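Local coordinates for chitinase (PDB 4TXG), which is a family 18 glycoside hydrolase that probably binds chitin and hydrolyses its O-glycosidic bonds, at residues Gly495-Asp507 against Glu514-Leu528. Numbering follows the deposited sequence.
Sequences GDGAVGIDNIWHD and EIPGGSNPMWHAKNL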
ATOM      1  N   GLY A 495     -12.187 -12.651  16.415  1.00  9.94           N
ATOM      2  CA  GLY A 495     -13.598 -12.650  16.091  1.00 10.23           C
ATOM      3  C   GLY A 495     -14.035 -14.067  15.754  1.00 11.08           C
ATOM      4  O   GLY A 495     -13.203 -14.967  15.651  1.00 13.26           O
ATOM      5  N   ASP A 496     -15.337 -14.277  15.589  1.00 10.51           N
ATOM      6  CA  ASP A 496     -15.852 -15.590  15.191  1.00 10.62           C
ATOM      7  C   ASP A 496     -15.934 -15.635  13.669  1.00 13.58           C
ATOM      8  O   ASP A 496     -16.944 -15.249  13.097  1.00 13.08           O
ATOM      9  CB  ASP A 496     -17.223 -15.844  15.821  1.00 13.83           C
ATOM     10  CG  ASP A 496     -17.571 -17.319  15.926  1.00 19.31           C
ATOM     11  OD1 ASP A 496     -16.800 -18.172  15.439  1.00 21.56           O
ATOM     12  OD2 ASP A 496     -18.633 -17.627  16.503  1.00 19.46           O
ATOM     13  N   GLY A 497     -14.859 -16.078  13.022  1.00 10.01           N
ATOM     14  CA  GLY A 497     -14.788 -16.065  11.567  1.00 10.79           C
ATOM     15  C   GLY A 497     -15.809 -16.972  10.912  1.00  9.90           C
ATOM     16  O   GLY A 497     -16.109 -18.045  11.427  1.00 10.69           O
ATOM     17  N   ALA A 498     -16.351 -16.543   9.777  1.00 10.45           N
ATOM     18  CA  ALA A 498     -17.323 -17.367   9.067  1.00 10.69           C
ATOM     19  C   ALA A 498     -16.615 -18.583   8.477  1.00 10.09           C
ATOM     20  O   ALA A 498     -15.416 -18.536   8.189  1.00 10.79           O
ATOM     21  CB  ALA A 498     -18.027 -16.563   7.984  1.00  9.59           C
ATOM     22  N   VAL A 499     -17.353 -19.674   8.318  1.00 10.60           N
ATOM     23  CA  VAL A 499     -16.746 -20.956   7.975  1.00 11.22           C
ATOM     24  C   VAL A 499     -17.472 -21.657   6.835  1.00 12.42           C
ATOM     25  O   VAL A 499     -18.538 -21.227   6.406  1.00 12.32           O
ATOM     26  CB  VAL A 499     -16.718 -21.915   9.204  1.00 11.54           C
ATOM     27  CG1 VAL A 499     -15.824 -21.358  10.335  1.00 11.54           C
ATOM     28  CG2 VAL A 499     -18.135 -22.189   9.712  1.00 12.18           C
ATOM     29  N   GLY A 500     -16.870 -22.736   6.343  1.00 11.52           N
ATOM     30  CA  GLY A 500     -17.523 -23.612   5.380  1.00 12.86           C
ATOM     31  C   GLY A 500     -17.827 -22.930   4.059  1.00 13.10           C
ATOM     32  O   GLY A 500     -16.926 -22.408   3.404  1.00 11.61           O
ATOM     33  N   ILE A 501     -19.101 -22.923   3.677  1.00 11.84           N
ATOM     34  CA  ILE A 501     -19.515 -22.318   2.408  1.00 13.47           C
ATOM     35  C   ILE A 501     -19.295 -20.805   2.436  1.00 12.49           C
ATOM     36  O   ILE A 501     -19.259 -20.150   1.389  1.00 11.08           O
ATOM     37  CB  ILE A 501     -20.998 -22.632   2.095  1.00 15.57           C
ATOM     38  CG1 ILE A 501     -21.324 -22.332   0.624  1.00 16.93           C
ATOM     39  CG2 ILE A 501     -21.922 -21.886   3.058  1.00 13.79           C
ATOM     40  CD1 ILE A 501     -22.699 -22.821   0.181  1.00 19.41           C
ATOM     41  N   ASP A 502     -19.115 -20.257   3.641  1.00 12.05           N
ATOM     42  CA  ASP A 502     -18.829 -18.829   3.815  1.00 10.13           C
ATOM     43  C   ASP A 502     -17.332 -18.501   3.852  1.00 10.27           C
ATOM     44  O   ASP A 502     -16.955 -17.368   4.160  1.00 11.81           O
ATOM     45  CB  ASP A 502     -19.466 -18.320   5.110  1.00 11.06           C
ATOM     46  CG  ASP A 502     -20.967 -18.436   5.108  1.00 17.84           C
ATOM     47  OD1 ASP A 502     -21.579 -18.232   4.032  1.00 15.25           O
ATOM     48  OD2 ASP A 502     -21.537 -18.730   6.187  1.00 15.06           O
ATOM     49  N   ASN A 503     -16.480 -19.470   3.530  1.00  9.89           N
ATOM     50  CA  ASN A 503     -15.049 -19.320   3.772  1.00 11.36           C
ATOM     51  C   ASN A 503     -14.218 -20.179   2.806  1.00 11.24           C
ATOM     52  O   ASN A 503     -13.257 -20.826   3.208  1.00 11.35           O
ATOM     53  CB  ASN A 503     -14.758 -19.691   5.238  1.00  9.85           C
ATOM     54  CG  ASN A 503     -13.345 -19.342   5.688  1.00  9.61           C
ATOM     55  OD1 ASN A 503     -12.786 -18.309   5.321  1.00 10.51           O
ATOM     56  ND2 ASN A 503     -12.762 -20.218   6.501  1.00 10.82           N
ATOM     57  N   ILE A 504     -14.589 -20.186   1.526  1.00 12.22           N
ATOM     58  CA  ILE A 504     -14.032 -21.190   0.618  1.00 11.59           C
ATOM     59  C   ILE A 504     -12.575 -20.943   0.231  1.00 10.29           C
ATOM     60  O   ILE A 504     -11.902 -21.852  -0.239  1.00 13.22           O
ATOM     61  CB  ILE A 504     -14.880 -21.330  -0.674  1.00 11.13           C
ATOM     62  CG1 ILE A 504     -14.647 -20.175  -1.654  1.00 12.51           C
ATOM     63  CG2 ILE A 504     -16.356 -21.482  -0.322  1.00 11.27           C
ATOM     64  CD1 ILE A 504     -15.261 -20.448  -3.053  1.00 10.46           C
ATOM     65  N   TRP A 505     -12.086 -19.723   0.438  1.00  9.42           N
ATOM     66  CA  TRP A 505     -10.680 -19.430   0.174  1.00 11.31           C
ATOM     67  C   TRP A 505      -9.873 -19.415   1.472  1.00 17.93           C
ATOM     68  O   TRP A 505      -8.910 -18.665   1.608  1.00 20.42           O
ATOM     69  CB  TRP A 505     -10.540 -18.101  -0.562  1.00  9.69           C
ATOM     70  CG  TRP A 505     -10.494 -18.261  -2.050  1.00  9.68           C
ATOM     71  CD1 TRP A 505     -10.771 -19.390  -2.768  1.00  9.35           C
ATOM     72  CD2 TRP A 505     -10.142 -17.253  -3.005  1.00  9.97           C
ATOM     73  NE1 TRP A 505     -10.607 -19.147  -4.115  1.00 12.59           N
ATOM     74  CE2 TRP A 505     -10.224 -17.840  -4.284  1.00 10.64           C
ATOM     75  CE3 TRP A 505      -9.762 -15.913  -2.899  1.00 10.96           C
ATOM     76  CZ2 TRP A 505      -9.934 -17.129  -5.455  1.00 11.29           C
ATOM     77  CZ3 TRP A 505      -9.481 -15.209  -4.061  1.00 11.81           C
ATOM     78  CH2 TRP A 505      -9.562 -15.819  -5.317  1.00  9.91           C
ATOM     79  N   HIS A 506     -10.268 -20.263   2.417  1.00 16.33           N
ATOM     80  CA  HIS A 506      -9.558 -20.391   3.689  1.00 17.17           C
ATOM     81  C   HIS A 506      -8.132 -20.910   3.536  1.00 18.50           C
ATOM     82  O   HIS A 506      -7.800 -21.599   2.565  1.00 18.25           O
ATOM     83  CB  HIS A 506     -10.314 -21.331   4.622  1.00 15.78           C
ATOM     84  CG  HIS A 506     -10.513 -22.703   4.054  1.00 21.33           C
ATOM     85  ND1 HIS A 506     -11.689 -23.095   3.449  1.00 20.53           N
ATOM     86  CD2 HIS A 506      -9.680 -23.767   3.980  1.00 25.08           C
ATOM     87  CE1 HIS A 506     -11.573 -24.344   3.033  1.00 25.49           C
ATOM     88  NE2 HIS A 506     -10.365 -24.777   3.345  1.00 26.35           N
ATOM     89  N   ASP A 507      -7.299 -20.569   4.512  1.00 19.41           N
ATOM     90  CA  ASP A 507      -6.040 -21.261   4.746  1.00 22.69           C
ATOM     91  C   ASP A 507      -6.288 -22.442   5.685  1.00 20.85           C
ATOM     92  O   ASP A 507      -7.340 -22.529   6.327  1.00 20.19           O
ATOM     93  CB  ASP A 507      -4.995 -20.316   5.345  1.00 28.92           C
ATOM     94  CG  ASP A 507      -4.538 -19.249   4.365  1.00 37.07           C
ATOM     95  OD1 ASP A 507      -4.467 -19.543   3.154  1.00 39.30           O
ATOM     96  OD2 ASP A 507      -4.252 -18.114   4.809  1.00 38.93           O
ATOM     97  N   GLU A 514      -9.545 -26.130   8.483  1.00 23.00           N
ATOM     98  CA  GLU A 514      -9.892 -24.803   7.994  1.00 22.24           C
ATOM     99  C   GLU A 514      -9.736 -23.726   9.076  1.00 17.70           C
ATOM    100  O   GLU A 514     -10.205 -23.883  10.201  1.00 16.93           O
ATOM    101  CB  GLU A 514     -11.327 -24.826   7.456  1.00 25.64           C
ATOM    102  CG  GLU A 514     -12.000 -23.484   7.398  1.00 26.82           C
ATOM    103  CD  GLU A 514     -13.506 -23.590   7.226  1.00 25.72           C
ATOM    104  OE1 GLU A 514     -14.098 -24.618   7.611  1.00 28.68           O
ATOM    105  OE2 GLU A 514     -14.096 -22.636   6.700  1.00 24.83           O
ATOM    106  N   ILE A 515      -9.055 -22.640   8.734  1.00 16.11           N
ATOM    107  CA  ILE A 515      -9.004 -21.459   9.595  1.00 16.52           C
ATOM    108  C   ILE A 515     -10.163 -20.527   9.242  1.00 13.25           C
ATOM    109  O   ILE A 515     -10.233 -20.057   8.109  1.00 13.68           O
ATOM    110  CB  ILE A 515      -7.668 -20.710   9.427  1.00 17.01           C
ATOM    111  CG1 ILE A 515      -6.497 -21.636   9.774  1.00 17.70           C
ATOM    112  CG2 ILE A 515      -7.650 -19.438  10.259  1.00 15.87           C
ATOM    113  CD1 ILE A 515      -5.142 -21.073   9.395  1.00 22.46           C
ATOM    114  N   PRO A 516     -11.072 -20.259  10.203  1.00 14.48           N
ATOM    115  CA  PRO A 516     -12.232 -19.384   9.968  1.00 13.82           C
ATOM    116  C   PRO A 516     -11.835 -17.974   9.550  1.00 14.57           C
ATOM    117  O   PRO A 516     -10.724 -17.536   9.858  1.00 14.61           O
ATOM    118  CB  PRO A 516     -12.936 -19.346  11.333  1.00 15.10           C
ATOM    119  CG  PRO A 516     -12.425 -20.543  12.067  1.00 17.02           C
ATOM    120  CD  PRO A 516     -11.013 -20.719  11.601  1.00 16.77           C
ATOM    121  N   GLY A 517     -12.724 -17.268   8.857  1.00 10.98           N
ATOM    122  CA  GLY A 517     -12.427 -15.893   8.483  1.00 10.52           C
ATOM    123  C   GLY A 517     -13.316 -15.290   7.409  1.00  9.94           C
ATOM    124  O   GLY A 517     -13.142 -14.124   7.057  1.00 10.32           O
ATOM    125  N   GLY A 518     -14.263 -16.067   6.888  1.00  9.78           N
ATOM    126  CA  GLY A 518     -15.182 -15.543   5.887  1.00  8.52           C
ATOM    127  C   GLY A 518     -14.514 -15.062   4.604  1.00  8.16           C
ATOM    128  O   GLY A 518     -14.936 -14.057   4.027  1.00  8.33           O
ATOM    129  N   SER A 519     -13.470 -15.772   4.167  1.00  8.52           N
ATOM    130  CA  SER A 519     -12.695 -15.377   2.986  1.00 11.20           C
ATOM    131  C   SER A 519     -13.164 -16.107   1.743  1.00  8.18           C
ATOM    132  O   SER A 519     -13.106 -17.334   1.685  1.00 11.48           O
ATOM    133  CB  SER A 519     -11.194 -15.657   3.179  1.00 14.11           C
ATOM    134  OG  SER A 519     -10.677 -14.962   4.299  1.00 14.87           O
ATOM    135  N   ASN A 520     -13.595 -15.342   0.742  1.00  8.12           N
ATOM    136  CA  ASN A 520     -14.133 -15.882  -0.504  1.00  8.23           C
ATOM    137  C   ASN A 520     -13.735 -15.000  -1.678  1.00  7.95           C
ATOM    138  O   ASN A 520     -13.591 -13.798  -1.505  1.00  8.38           O
ATOM    139  CB  ASN A 520     -15.667 -15.951  -0.471  1.00  8.49           C
ATOM    140  CG  ASN A 520     -16.205 -16.681   0.742  1.00  8.79           C
ATOM    141  OD1 ASN A 520     -16.253 -17.911   0.765  1.00 10.57           O
ATOM    142  ND2 ASN A 520     -16.636 -15.922   1.746  1.00  8.62           N
ATOM    143  N   PRO A 521     -13.618 -15.580  -2.881  1.00  8.21           N
ATOM    144  CA  PRO A 521     -13.512 -14.736  -4.076  1.00  8.04           C
ATOM    145  C   PRO A 521     -14.845 -14.040  -4.315  1.00  8.72           C
ATOM    146  O   PRO A 521     -15.872 -14.578  -3.889  1.00  8.71           O
ATOM    147  CB  PRO A 521     -13.200 -15.739  -5.189  1.00  8.46           C
ATOM    148  CG  PRO A 521     -13.851 -17.016  -4.727  1.00  9.09           C
ATOM    149  CD  PRO A 521     -13.657 -17.016  -3.215  1.00  9.07           C
ATOM    150  N   MET A 522     -14.852 -12.887  -4.981  1.00  7.82           N
ATOM    151  CA  MET A 522     -16.119 -12.183  -5.155  1.00  9.20           C
ATOM    152  C   MET A 522     -17.108 -12.952  -6.046  1.00  8.45           C
ATOM    153  O   MET A 522     -18.325 -12.763  -5.916  1.00  8.68           O
ATOM    154  CB  MET A 522     -15.884 -10.763  -5.697  1.00  7.66           C
ATOM    155  CG  MET A 522     -15.722  -9.707  -4.577  1.00  8.56           C
ATOM    156  SD  MET A 522     -17.052  -9.777  -3.351  1.00 10.36           S
ATOM    157  CE  MET A 522     -18.478  -9.523  -4.399  1.00  9.35           C
ATOM    158  N   TRP A 523     -16.627 -13.834  -6.928  1.00  8.98           N
ATOM    159  CA  TRP A 523     -17.593 -14.646  -7.677  1.00  9.35           C
ATOM    160  C   TRP A 523     -18.396 -15.541  -6.740  1.00  9.98           C
ATOM    161  O   TRP A 523     -19.592 -15.764  -6.956  1.00 10.15           O
ATOM    162  CB  TRP A 523     -16.945 -15.517  -8.769  1.00  9.70           C
ATOM    163  CG  TRP A 523     -15.515 -16.000  -8.572  1.00 10.02           C
ATOM    164  CD1 TRP A 523     -14.368 -15.305  -8.867  1.00 10.63           C
ATOM    165  CD2 TRP A 523     -15.087 -17.306  -8.143  1.00 10.93           C
ATOM    166  NE1 TRP A 523     -13.266 -16.083  -8.613  1.00  9.19           N
ATOM    167  CE2 TRP A 523     -13.675 -17.311  -8.165  1.00  9.59           C
ATOM    168  CE3 TRP A 523     -15.759 -18.458  -7.716  1.00 10.26           C
ATOM    169  CZ2 TRP A 523     -12.919 -18.425  -7.778  1.00 12.41           C
ATOM    170  CZ3 TRP A 523     -15.012 -19.567  -7.340  1.00 13.74           C
ATOM    171  CH2 TRP A 523     -13.604 -19.540  -7.370  1.00 13.50           C
ATOM    172  N   HIS A 524     -17.761 -16.048  -5.688  1.00 10.16           N
ATOM    173  CA  HIS A 524     -18.504 -16.900  -4.776  1.00  9.79           C
ATOM    174  C   HIS A 524     -19.511 -16.064  -3.982  1.00 13.07           C
ATOM    175  O   HIS A 524     -20.644 -16.493  -3.787  1.00 10.11           O
ATOM    176  CB  HIS A 524     -17.574 -17.672  -3.832  1.00 10.34           C
ATOM    177  CG  HIS A 524     -18.311 -18.617  -2.929  1.00 10.60           C
ATOM    178  ND1 HIS A 524     -19.118 -19.617  -3.410  1.00 11.68           N
ATOM    179  CD2 HIS A 524     -18.387 -18.681  -1.576  1.00 10.04           C
ATOM    180  CE1 HIS A 524     -19.655 -20.278  -2.391  1.00 12.96           C
ATOM    181  NE2 HIS A 524     -19.233 -19.719  -1.273  1.00 10.62           N
ATOM    182  N   ALA A 525     -19.117 -14.861  -3.562  1.00 10.59           N
ATOM    183  CA  ALA A 525     -20.046 -13.961  -2.882  1.00  9.08           C
ATOM    184  C   ALA A 525     -21.237 -13.593  -3.775  1.00 12.85           C
ATOM    185  O   ALA A 525     -22.357 -13.434  -3.294  1.00 13.80           O
ATOM    186  CB  ALA A 525     -19.319 -12.698  -2.419  1.00 10.44           C
ATOM    187  N   LYS A 526     -20.992 -13.457  -5.075  1.00 11.41           N
ATOM    188  CA  LYS A 526     -22.072 -13.164  -6.014  1.00 10.29           C
ATOM    189  C   LYS A 526     -23.020 -14.359  -6.152  1.00 12.89           C
ATOM    190  O   LYS A 526     -24.235 -14.179  -6.286  1.00 12.78           O
ATOM    191  CB  LYS A 526     -21.502 -12.743  -7.378  1.00  9.92           C
ATOM    192  CG  LYS A 526     -20.962 -11.302  -7.379  1.00 13.47           C
ATOM    193  CD  LYS A 526     -22.137 -10.327  -7.347  1.00 19.59           C
ATOM    194  CE  LYS A 526     -21.814  -8.998  -6.682  1.00 23.19           C
ATOM    195  NZ  LYS A 526     -23.064  -8.157  -6.543  1.00 22.43           N
ATOM    196  N   ASN A 527     -22.482 -15.575  -6.121  1.00 10.80           N
ATOM    197  CA  ASN A 527     -23.340 -16.760  -6.113  1.00 11.48           C
ATOM    198  C   ASN A 527     -24.165 -16.869  -4.826  1.00 11.61           C
ATOM    199  O   ASN A 527     -25.347 -17.203  -4.873  1.00 12.21           O
ATOM    200  CB  ASN A 527     -22.515 -18.032  -6.322  1.00 11.72           C
ATOM    201  CG  ASN A 527     -22.111 -18.221  -7.778  1.00 13.49           C
ATOM    202  OD1 ASN A 527     -22.824 -17.788  -8.689  1.00 13.17           O
ATOM    203  ND2 ASN A 527     -20.971 -18.871  -8.005  1.00 11.80           N
ATOM    204  N   LEU A 528     -23.558 -16.574  -3.680  1.00 11.11           N
ATOM    205  CA  LEU A 528     -24.305 -16.653  -2.422  1.00 13.16           C
ATOM    206  C   LEU A 528     -25.483 -15.687  -2.442  1.00 13.55           C
ATOM    207  O   LEU A 528     -26.584 -16.026  -1.999  1.00 13.41           O
ATOM    208  CB  LEU A 528     -23.397 -16.359  -1.223  1.00 11.81           C
ATOM    209  CG  LEU A 528     -22.351 -17.437  -0.928  1.00 13.07           C
ATOM    210  CD1 LEU A 528     -21.515 -17.046   0.283  1.00 11.89           C
ATOM    211  CD2 LEU A 528     -23.021 -18.798  -0.714  1.00 12.79           C
TER
HETATM  212  O   HOH W   1     -10.513 -16.989   6.175  1.00 17.36           O
HETATM  213  O   HOH W   2      -8.527 -18.792   6.513  1.00 19.69           O
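The carboxamide of N503 reaches E514, I515 and S519 and is gripped at both ends. Its ND2 donates to E514 OE2 at 2.8 Å and to the carbonyl of I515, while OD1 takes the S519 N-H on a lone pair in the amide plane, at 2.9 Å. With CG anti to the backbone N (chi1 -170°), the amide lies nearly coplanar with the E514 carboxylate. E514 OE2 receives ND2 on its anti lone pair and the G500 N-H on its syn one, and the glutamate's CG lies over one face of the H506 ring.

N520 answers from the other segment: ND2 bonds D502 O at 2.8 Å from above the carbonyl plane, and OD1 accepts from I504 N. Beyond it packing is tight. H524 NE2 meets I501 O in the ring plane at 2.7 Å, its ND1 being held by Y536; I504 CD1 lies over one face of this imidazole and L528 CG over the opposite one. P521, at the N-cap position of helix 522-530, puts CD over the five-membered ring of W505, 3.5 Å from its centroid, and its CG over the W523 ring.

Toward D507 and I515 the contact loosens into solvent: besides the D507 O to I515 N bond of 3.0 Å, a water spans D507 N and I515 O, and another joins N503 OD1 to S519 OG, which also has R466 as a partner. Backbone bonds from G517 N and G518 N to A498 O, and from W505 N to S519 O, are thus supplemented by two side-chain amides binding loop to loop ahead of the helix, where H524 meets I501; the pairing is probably rigid.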